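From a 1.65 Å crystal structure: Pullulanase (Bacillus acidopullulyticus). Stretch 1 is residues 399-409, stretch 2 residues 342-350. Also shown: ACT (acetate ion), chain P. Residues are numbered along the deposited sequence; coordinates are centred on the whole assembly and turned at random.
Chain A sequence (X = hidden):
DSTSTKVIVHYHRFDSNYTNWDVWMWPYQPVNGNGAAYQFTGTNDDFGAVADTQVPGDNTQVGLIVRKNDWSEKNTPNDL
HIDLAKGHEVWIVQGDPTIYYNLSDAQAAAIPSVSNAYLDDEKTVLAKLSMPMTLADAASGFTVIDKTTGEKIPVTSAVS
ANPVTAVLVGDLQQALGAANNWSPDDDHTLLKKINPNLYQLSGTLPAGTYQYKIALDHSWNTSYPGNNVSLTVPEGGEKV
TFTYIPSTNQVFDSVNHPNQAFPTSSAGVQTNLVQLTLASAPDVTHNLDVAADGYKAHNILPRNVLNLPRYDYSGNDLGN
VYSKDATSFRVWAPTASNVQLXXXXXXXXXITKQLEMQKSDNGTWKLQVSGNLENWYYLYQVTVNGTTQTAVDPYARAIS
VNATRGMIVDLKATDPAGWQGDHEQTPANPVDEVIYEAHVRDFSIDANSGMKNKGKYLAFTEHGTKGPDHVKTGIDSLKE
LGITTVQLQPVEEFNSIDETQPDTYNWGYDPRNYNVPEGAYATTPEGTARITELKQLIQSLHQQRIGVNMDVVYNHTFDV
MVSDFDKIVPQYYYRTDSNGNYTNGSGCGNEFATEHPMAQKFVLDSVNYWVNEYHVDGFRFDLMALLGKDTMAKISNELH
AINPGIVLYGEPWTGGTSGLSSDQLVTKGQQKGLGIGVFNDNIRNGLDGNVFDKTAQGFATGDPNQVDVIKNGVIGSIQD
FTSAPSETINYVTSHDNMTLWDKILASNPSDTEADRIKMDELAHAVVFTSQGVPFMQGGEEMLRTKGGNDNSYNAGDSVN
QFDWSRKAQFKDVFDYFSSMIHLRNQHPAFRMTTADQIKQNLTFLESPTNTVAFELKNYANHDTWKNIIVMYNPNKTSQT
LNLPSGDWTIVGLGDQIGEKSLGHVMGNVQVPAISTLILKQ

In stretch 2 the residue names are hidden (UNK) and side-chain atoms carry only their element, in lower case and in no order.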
# COMPACT_ATOMS: atom_id res chain seq x y z
N ILE A 399 8.45 24.78 0.17
CA ILE A 399 9.40 24.80 -0.95
C ILE A 399 9.35 26.10 -1.76
O ILE A 399 8.39 26.88 -1.67
CB ILE A 399 9.12 23.63 -1.94
CG1 ILE A 399 7.62 23.60 -2.33
CG2 ILE A 399 9.61 22.29 -1.38
CD1 ILE A 399 7.27 22.62 -3.52
N SER A 400 10.38 26.33 -2.57
CA SER A 400 10.27 27.31 -3.63
C SER A 400 9.32 26.72 -4.67
O SER A 400 9.03 25.51 -4.62
CB SER A 400 11.64 27.54 -4.27
OG SER A 400 12.12 26.33 -4.82
N VAL A 401 8.85 27.56 -5.59
CA VAL A 401 8.02 27.09 -6.72
C VAL A 401 8.77 25.95 -7.42
O VAL A 401 9.97 26.09 -7.72
CB VAL A 401 7.69 28.23 -7.71
CG1 VAL A 401 6.84 27.72 -8.89
CG2 VAL A 401 6.94 29.34 -6.99
N ASN A 402 8.07 24.83 -7.65
CA ASN A 402 8.67 23.64 -8.30
C ASN A 402 9.78 22.93 -7.53
O ASN A 402 10.51 22.08 -8.08
CB ASN A 402 9.14 23.95 -9.73
CG ASN A 402 7.98 24.11 -10.72
OD1 ASN A 402 8.06 24.91 -11.67
ND2 ASN A 402 6.93 23.33 -10.52
N ALA A 403 9.91 23.27 -6.24
CA ALA A 403 10.85 22.58 -5.34
C ALA A 403 12.30 22.60 -5.82
O ALA A 403 13.01 21.58 -5.75
CB ALA A 403 10.37 21.13 -5.04
N THR A 404 12.74 23.77 -6.31
CA THR A 404 14.15 23.95 -6.61
C THR A 404 14.93 23.99 -5.28
O THR A 404 16.13 23.65 -5.23
CB THR A 404 14.40 25.24 -7.40
OG1 THR A 404 13.94 26.37 -6.65
CG2 THR A 404 13.67 25.21 -8.76
N ARG A 405 14.24 24.40 -4.21
CA ARG A 405 14.82 24.60 -2.89
C ARG A 405 13.78 24.32 -1.83
O ARG A 405 12.59 24.47 -2.08
CB ARG A 405 15.27 26.07 -2.71
CG ARG A 405 16.17 26.56 -3.82
CD ARG A 405 16.40 28.09 -3.81
NE ARG A 405 17.32 28.37 -4.92
CZ ARG A 405 17.85 29.55 -5.21
NH1 ARG A 405 17.56 30.62 -4.48
NH2 ARG A 405 18.68 29.67 -6.24
N GLY A 406 14.25 23.94 -0.64
CA GLY A 406 13.38 23.84 0.54
C GLY A 406 13.19 25.22 1.14
O GLY A 406 14.00 26.11 0.89
N MET A 407 12.11 25.41 1.89
CA MET A 407 11.83 26.72 2.50
C MET A 407 11.62 26.55 4.00
O MET A 407 10.86 25.70 4.44
CB MET A 407 10.60 27.35 1.86
CG MET A 407 10.31 28.78 2.33
SD MET A 407 8.80 29.37 1.55
CE MET A 407 8.79 31.06 2.14
N ILE A 408 12.31 27.38 4.79
CA ILE A 408 12.19 27.35 6.25
C ILE A 408 11.03 28.26 6.64
O ILE A 408 10.99 29.45 6.25
CB ILE A 408 13.48 27.88 6.90
CG1 ILE A 408 14.68 26.98 6.55
CG2 ILE A 408 13.31 28.00 8.43
CD1 ILE A 408 15.92 27.73 6.21
N VAL A 409 10.08 27.73 7.41
CA VAL A 409 8.87 28.49 7.75
C VAL A 409 8.48 28.31 9.22
O VAL A 409 8.84 27.30 9.85
CB VAL A 409 7.64 28.09 6.84
CG1 VAL A 409 7.95 28.38 5.37
CG2 VAL A 409 7.25 26.60 7.04
N UNK A 342 23.42 24.98 2.10
CA UNK A 342 23.35 26.13 1.20
C UNK A 342 22.11 26.93 1.57
O UNK A 342 21.00 26.41 1.52
c UNK A 342 23.30 25.71 -0.28
c UNK A 342 25.75 25.28 -0.46
c UNK A 342 24.38 24.72 -0.76
c UNK A 342 24.25 24.44 -2.26
N UNK A 343 22.33 28.17 1.99
CA UNK A 343 21.27 29.09 2.40
C UNK A 343 21.07 30.18 1.37
O UNK A 343 22.06 30.76 0.90
c UNK A 343 21.45 28.85 5.00
c UNK A 343 21.92 29.59 6.25
c UNK A 343 21.61 29.73 3.76
c UNK A 343 20.01 28.35 5.19
N UNK A 344 19.81 30.47 1.05
CA UNK A 344 19.43 31.48 0.06
C UNK A 344 18.41 32.45 0.68
O UNK A 344 17.36 32.03 1.21
o UNK A 344 21.84 26.69 -3.68
c UNK A 344 19.64 28.44 -1.32
c UNK A 344 18.79 30.84 -1.17
c UNK A 344 21.11 27.70 -3.08
c UNK A 344 21.09 28.98 -3.64
c UNK A 344 19.62 29.74 -1.84
c UNK A 344 20.35 30.00 -3.00
c UNK A 344 20.38 27.42 -1.94
N UNK A 345 18.70 33.74 0.60
CA UNK A 345 17.76 34.76 1.08
C UNK A 345 16.75 35.21 0.02
O UNK A 345 16.09 36.24 0.15
n UNK A 345 20.05 37.73 1.07
c UNK A 345 19.31 36.72 0.62
o UNK A 345 19.24 36.42 -0.57
c UNK A 345 18.53 35.95 1.67
N UNK A 346 16.65 34.42 -1.05
CA UNK A 346 15.67 34.64 -2.10
C UNK A 346 15.30 33.31 -2.76
O UNK A 346 16.03 32.32 -2.67
c UNK A 346 16.16 35.63 -3.16
o UNK A 346 17.05 35.01 -4.09
N UNK A 347 14.16 33.30 -3.42
CA UNK A 347 13.66 32.10 -4.06
C UNK A 347 14.46 31.66 -5.30
O UNK A 347 14.57 30.47 -5.57
c UNK A 347 12.18 32.30 -4.37
c UNK A 347 9.91 31.24 -4.70
o UNK A 347 9.43 32.39 -4.80
o UNK A 347 9.19 30.25 -4.55
c UNK A 347 11.41 31.04 -4.75
N UNK A 348 15.01 32.62 -6.06
CA UNK A 348 15.69 32.32 -7.32
C UNK A 348 17.15 32.81 -7.41
O UNK A 348 17.88 32.41 -8.32
c UNK A 348 13.02 32.72 -10.16
c UNK A 348 14.91 32.88 -8.52
c UNK A 348 13.78 32.00 -9.03
c UNK A 348 12.13 31.77 -10.95
n UNK A 348 12.90 30.95 -11.92
N UNK A 349 17.56 33.66 -6.48
CA UNK A 349 18.89 34.28 -6.53
C UNK A 349 20.00 33.34 -6.10
O UNK A 349 19.74 32.24 -5.62
N UNK A 350 21.24 33.79 -6.28
CA UNK A 350 22.40 32.96 -5.97
C UNK A 350 22.57 32.70 -4.46
O UNK A 350 21.96 33.37 -3.62
c UNK A 350 23.67 33.59 -6.56
o UNK A 350 23.87 34.90 -6.04
C ACT P . 19.48 26.24 -7.34
O ACT P . 18.24 26.45 -7.19
OXT ACT P . 19.91 25.11 -7.01
CH3 ACT P . 20.42 27.27 -7.89
O HOH W 1 8.04 29.74 -2.16
O HOH W 2 14.18 28.79 -7.59

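Position 342 carries four carbons, forked at the second, and none is within contact distance of stretch 1. A fork there, with no nitrogen or oxygen, identifies leucine, L342, a buried strand residue whose apolar side chain needs no polar partner.

Position 343 has the same four carbons and the same fork. Its CA-to-CB bond points away from stretch 1, yet the end of the side chain comes nearer, and a carbon at the tip of the fork meets CD1 of I408. This is leucine, L343. Its CD2 lies 4.3 Å from CD1 of I408, a contact between buried apolar side chains well suited to leucine.

At position 344 one carbon leads to a six-carbon ring bearing one oxygen, and the guanidinium of R405 lies flat on that ring. The residue is tyrosine, Y344. The centres of the two groups are 3.8 Å apart, guanidinium of R405 to ring of Y344, with planes at 26°. CZ of R405 stands over the ring face, 3.8 Å from the centroid of the Y344 ring, which makes a cation-pi contact; CD of R405 adds a CH-pi contact at 4.2 Å from the centroid of the Y344 ring. An aromatic face suits this place because it offers both a flat surface and pi electrons to a planar cation.

Position 345 shows two carbons, the second carrying one oxygen and one nitrogen: asparagine, N345. It is exposed, touches a crystal neighbour and makes no contact with stretch 1; a polar amide is at home in such a place.

Position 346 has one carbon and one oxygen. Its CA-to-CB bond points away from stretch 1, but its backbone O accepts a weak hydrogen bond from NH1 of R405 at 2.9 Å. This is serine, S346. The short hydroxyl serves its own loop: OG of S346 accepts a hydrogen bond from the backbone N of position 349 at 2.8 Å.

Position 347 has three carbons, the third carrying two oxygens, one of which meets the backbone N of V401. This is glutamate, E347. The extended chain brings OE2 of E347 to 2.9 Å from N of V401, which donates a hydrogen bond to it. A water donates to the same OE2 and to O of I399, so the carboxylate meets the backbone of stretch 1 both directly and through solvent.

Position 348, four carbons in a row ending in nitrogen, is lysine, K348. Its CA-to-CB bond points away from stretch 1 and K348 is exposed, as suits a charged amine.

Position 349 has no side-chain atoms, and its O accepts from R405 twice, from NH2 at 2.8 Å and from NH1 at 2.9 Å. It is glycine, G349. A CB on G349 would lie 2.5 Å from OG of S346, a clash.

Position 350, one carbon and one oxygen, is serine, S350. Its CA-to-CB bond points away from stretch 1; a small polar hydroxyl suits an exposed position without contact there.

The contact works chiefly through two side chains, one from each stretch, each reaching across to the other. R405 lays its guanidinium on Y344 and spends its edge on the carbonyls of S346 and G349, while NE of R405 donates to O of an acetate ion (ACT), 3.1 Å away. E347 returns the reach, holding the backbone at V401.

Stretch 2 (342-350) LLYNSEKGS
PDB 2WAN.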